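Local coordinates for putative acetamidase/formamidase (Yersinia enterocolitica subsp. palearctica serotype O:3, PDB 5UBU), which probably hydrolyses carbon-nitrogen bonds of small linear amides other than peptides, and binds sodium ions in this crystal, at residues N94-G99 against V245-N250; K167-T172 against A223-G228. All coordinates share one frame; numbering follows the deposited sequence.

Interaction 1 of 2, residues N94-G99 against V245-N250; sequences NGAEKG and VDLIKN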
# COMPACT_ATOMS: atom_id res chain seq x y z
N ASN B 94 -39.76 -6.63 1.13
CA ASN B 94 -40.87 -5.89 0.56
C ASN B 94 -40.76 -4.39 0.86
O ASN B 94 -40.76 -3.99 2.02
CB ASN B 94 -42.20 -6.45 1.10
CG ASN B 94 -43.42 -5.85 0.41
OD1 ASN B 94 -43.30 -5.11 -0.55
ND2 ASN B 94 -44.59 -6.19 0.90
N GLY B 95 -40.69 -3.59 -0.20
CA GLY B 95 -40.59 -2.13 -0.10
C GLY B 95 -39.19 -1.55 -0.23
O GLY B 95 -39.04 -0.35 -0.43
N ALA B 96 -38.17 -2.40 -0.12
CA ALA B 96 -36.78 -1.93 -0.22
C ALA B 96 -36.44 -1.37 -1.60
O ALA B 96 -36.77 -1.98 -2.62
CB ALA B 96 -35.81 -3.05 0.14
N GLU B 97 -35.82 -0.20 -1.63
CA GLU B 97 -35.42 0.47 -2.87
C GLU B 97 -34.13 1.24 -2.63
O GLU B 97 -33.76 1.49 -1.49
CB GLU B 97 -36.53 1.40 -3.40
CG GLU B 97 -36.87 2.57 -2.48
CD GLU B 97 -38.04 3.42 -2.95
OE1 GLU B 97 -38.44 4.32 -2.18
OE2 GLU B 97 -38.56 3.19 -4.07
N LYS B 98 -33.47 1.62 -3.71
CA LYS B 98 -32.21 2.35 -3.62
C LYS B 98 -32.36 3.58 -2.73
O LYS B 98 -33.30 4.35 -2.89
CB LYS B 98 -31.72 2.74 -5.01
CG LYS B 98 -30.42 3.51 -5.03
CD LYS B 98 -29.98 3.69 -6.50
CE LYS B 98 -28.97 4.81 -6.71
NZ LYS B 98 -27.82 4.75 -5.77
N GLY B 99 -31.45 3.72 -1.78
CA GLY B 99 -31.48 4.83 -0.83
C GLY B 99 -31.87 4.35 0.56
O GLY B 99 -31.70 5.08 1.54
N VAL B 245 -34.62 -9.31 9.96
CA VAL B 245 -34.32 -8.32 8.93
C VAL B 245 -35.39 -7.24 8.92
O VAL B 245 -36.58 -7.56 8.86
CB VAL B 245 -34.27 -9.01 7.55
CG1 VAL B 245 -33.91 -8.00 6.45
CG2 VAL B 245 -33.28 -10.17 7.57
N ASP B 246 -34.97 -5.98 8.98
CA ASP B 246 -35.93 -4.88 8.97
C ASP B 246 -35.44 -3.87 7.91
O ASP B 246 -34.37 -4.06 7.31
CB ASP B 246 -36.09 -4.28 10.37
CG ASP B 246 -37.47 -3.58 10.57
OD1 ASP B 246 -38.06 -3.04 9.60
OD2 ASP B 246 -37.97 -3.57 11.73
N LEU B 247 -36.24 -2.83 7.67
CA LEU B 247 -35.93 -1.84 6.64
C LEU B 247 -36.04 -0.42 7.16
O LEU B 247 -37.05 -0.05 7.76
CB LEU B 247 -36.93 -2.03 5.50
CG LEU B 247 -36.83 -1.14 4.26
CD1 LEU B 247 -35.54 -1.43 3.52
CD2 LEU B 247 -38.02 -1.38 3.36
N ILE B 248 -35.00 0.37 6.91
CA ILE B 248 -34.95 1.79 7.29
C ILE B 248 -35.05 2.56 5.98
O ILE B 248 -34.23 2.38 5.08
CB ILE B 248 -33.67 2.16 8.06
CG1 ILE B 248 -33.61 1.41 9.39
CG2 ILE B 248 -33.63 3.66 8.31
CD1 ILE B 248 -32.25 1.44 10.06
N LYS B 249 -36.05 3.42 5.88
CA LYS B 249 -36.29 4.17 4.66
C LYS B 249 -35.46 5.43 4.54
O LYS B 249 -35.25 6.15 5.51
CB LYS B 249 -37.77 4.57 4.59
CG LYS B 249 -38.76 3.42 4.64
CD LYS B 249 -38.68 2.44 3.47
CE LYS B 249 -39.07 3.08 2.14
NZ LYS B 249 -39.07 2.10 1.03
N ASN B 250 -34.98 5.67 3.32
CA ASN B 250 -34.25 6.87 2.95
C ASN B 250 -33.14 7.30 3.94
O ASN B 250 -33.21 8.37 4.54
CB ASN B 250 -35.30 7.99 2.76
CG ASN B 250 -34.76 9.21 2.05
OD1 ASN B 250 -33.82 9.13 1.25
ND2 ASN B 250 -35.37 10.35 2.32

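Interaction 2 of 2, residues K167-T172 against A223-G228; sequences KPHIGT and ACQGDG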
# COMPACT_ATOMS: atom_id res chain seq x y z
N LYS B 167 -17.32 -18.24 19.69
CA LYS B 167 -17.72 -16.86 19.40
C LYS B 167 -18.07 -16.81 17.92
O LYS B 167 -17.28 -16.34 17.11
CB LYS B 167 -16.58 -15.89 19.71
CG LYS B 167 -16.16 -15.82 21.18
CD LYS B 167 -17.18 -15.13 22.07
CE LYS B 167 -17.22 -13.63 21.80
NZ LYS B 167 -15.88 -12.99 22.03
N PRO B 168 -19.25 -17.30 17.56
CA PRO B 168 -19.60 -17.32 16.15
C PRO B 168 -19.95 -15.96 15.55
O PRO B 168 -20.32 -15.03 16.28
CB PRO B 168 -20.84 -18.22 16.12
CG PRO B 168 -21.50 -17.92 17.42
CD PRO B 168 -20.37 -17.75 18.40
N HIS B 169 -19.78 -15.85 14.24
CA HIS B 169 -20.10 -14.63 13.49
C HIS B 169 -20.17 -14.96 12.02
O HIS B 169 -19.63 -15.98 11.56
CB HIS B 169 -19.07 -13.54 13.72
CG HIS B 169 -17.70 -13.89 13.24
ND1 HIS B 169 -16.80 -14.60 14.02
CD2 HIS B 169 -17.06 -13.62 12.08
CE1 HIS B 169 -15.68 -14.77 13.35
NE2 HIS B 169 -15.81 -14.18 12.17
N ILE B 170 -20.83 -14.09 11.27
CA ILE B 170 -21.00 -14.24 9.84
C ILE B 170 -19.86 -13.55 9.10
O ILE B 170 -19.58 -12.38 9.33
CB ILE B 170 -22.36 -13.68 9.39
CG1 ILE B 170 -23.51 -14.54 9.96
CG2 ILE B 170 -22.47 -13.62 7.87
CD1 ILE B 170 -23.55 -15.96 9.44
N GLY B 171 -19.22 -14.29 8.21
CA GLY B 171 -18.12 -13.77 7.41
C GLY B 171 -18.61 -12.99 6.21
O GLY B 171 -18.04 -11.95 5.88
N THR B 172 -19.65 -13.49 5.55
CA THR B 172 -20.22 -12.83 4.37
C THR B 172 -21.68 -12.43 4.56
O THR B 172 -22.56 -13.28 4.59
CB THR B 172 -20.15 -13.73 3.10
OG1 THR B 172 -20.91 -14.93 3.31
CG2 THR B 172 -18.71 -14.08 2.75
N ALA B 223 -16.85 -20.16 13.58
CA ALA B 223 -17.01 -20.53 15.00
C ALA B 223 -16.18 -19.60 15.88
O ALA B 223 -16.45 -19.46 17.07
CB ALA B 223 -16.61 -21.97 15.23
N CYS B 224 -15.18 -18.98 15.27
CA CYS B 224 -14.28 -18.03 15.94
C CYS B 224 -13.38 -17.44 14.86
O CYS B 224 -13.33 -17.97 13.76
CB CYS B 224 -13.43 -18.75 17.00
SG CYS B 224 -12.58 -20.22 16.38
N GLN B 225 -12.70 -16.33 15.17
CA GLN B 225 -11.77 -15.71 14.21
C GLN B 225 -10.88 -14.67 14.86
O GLN B 225 -11.34 -13.86 15.67
CB GLN B 225 -12.51 -15.04 13.04
CG GLN B 225 -11.58 -14.40 12.00
CD GLN B 225 -12.31 -13.54 11.00
OE1 GLN B 225 -13.28 -13.97 10.38
NE2 GLN B 225 -11.83 -12.33 10.82
N GLY B 226 -9.61 -14.67 14.45
CA GLY B 226 -8.65 -13.70 14.94
C GLY B 226 -8.71 -12.43 14.08
O GLY B 226 -9.26 -12.43 12.97
N ASP B 227 -8.15 -11.35 14.61
CA ASP B 227 -8.11 -10.09 13.90
C ASP B 227 -7.18 -10.27 12.70
O ASP B 227 -6.00 -10.57 12.87
CB ASP B 227 -7.62 -8.95 14.80
CG ASP B 227 -8.55 -8.68 15.98
OD1 ASP B 227 -9.68 -9.24 16.02
OD2 ASP B 227 -8.16 -7.90 16.88
N GLY B 228 -7.74 -10.12 11.51
CA GLY B 228 -6.99 -10.28 10.27
C GLY B 228 -7.19 -11.62 9.58
O GLY B 228 -6.93 -11.72 8.38

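Interaction 1 of 2, residues N94-G99 against V245-N250
Leu-247 reaches from near the end of strand 239-248 to the backbone of Gly-95 and Ala-96, and its two methyls divide the work. CD2 lies against the peptide that joins them, 3.6 Å from Ala-96 N, while CD1 meets the Ala-96 CB at 3.8 Å. The leucine CG stands anti to its own backbone N (chi1 -178°), which sends the branch toward the loop. Ile-102 of strand 101-111 packs against both side chains.

Lys-249 approaches differently. Its chain bends at chi2 and chi3, and this brings NZ to 2.9 Å from Gly-95 O. Glu-97 runs extended beyond CG and crosses the lysine at about a right angle; its OE1 makes only a long salt bridge with NZ, at 4.0 Å. The stronger ionic partner of NZ is Asp-100, whose carboxylate also accepts the backbone N-H groups of Glu-97 and Asn-250. Farther along, Gly-99 O receives a CA-H...O contact from Asn-250 CA at 3.4 Å. The chemistry is thus split: a buried leucine-alanine contact toward the sheet, and near the solvent a lysine ammonium whose charge is probably balanced mainly by Asp-100.

Interaction 2 of 2, residues K167-T172 against A223-G228
Beside the sodium sites, where strand 214-222 runs out into the loop that begins at 223, His-169 at the start of strand 169-175 meets Gln-225. The imidazole donates from NE2 to Gln-225 OE1 at 3.1 Å, and the bond is nearly straight, with an N-H...O angle of 165°. The oxygen sits close to the ring plane, at the ring edge. Seen from the amide the fit is less regular: NE2 stands well above the carbonyl plane, and the ring and amide planes are turned 69° apart. His-169 has its CG between the backbone N and the carbonyl carbon (chi1 63°), swinging the ring over to the loop, and the glutamine comes to it fully extended up to the amide. The other end of that amide is held too, with NE2 bonded to Asp-195 O and, weakly, to Gly-226 O.

At the start of the contact the link is through the backbone: Lys-167 N gives a weak bond to Ala-223 O at 3.0 Å.

The Gln-225 side chain lies about 6 Å from a bound sodium ion. Asp-195 and His-222 are both sodium ligands, and the His-222 ring also meets that of His-169 at a steep angle, so the pair belongs to the second shell and may help position them. Strand 169-175 lies antiparallel to strand 214-222 here, Met-109 of strand 101-111 backs Pro-168, and the 226-227 end of the segment leans on the third subunit, where Asp-227 O is hydrogen-bonded to Tyr-281 OH of that neighbouring chain.

In the fold
Following the chain from the N terminus, the 94-99 loop comes first, linking strand 87-93 to strand 101-111. Residues 167-172 follow, and after a run of strands the chain returns at 223-228 to close interaction 2 across the 50 residues between its segments. It then goes on to 245-250 and closes interaction 1 around the whole excursion, so the smaller loop nests within the larger and the two do not cross. Interaction 1 fastens the connection between two sheets to the end of strand 239-248 in the nine-stranded sheet. Interaction 2 ties the start of strand 169-175 to the loop leaving strand 214-222, its antiparallel neighbour, beside the sodium ions. Their centres lie 27 Å apart, and they do not touch.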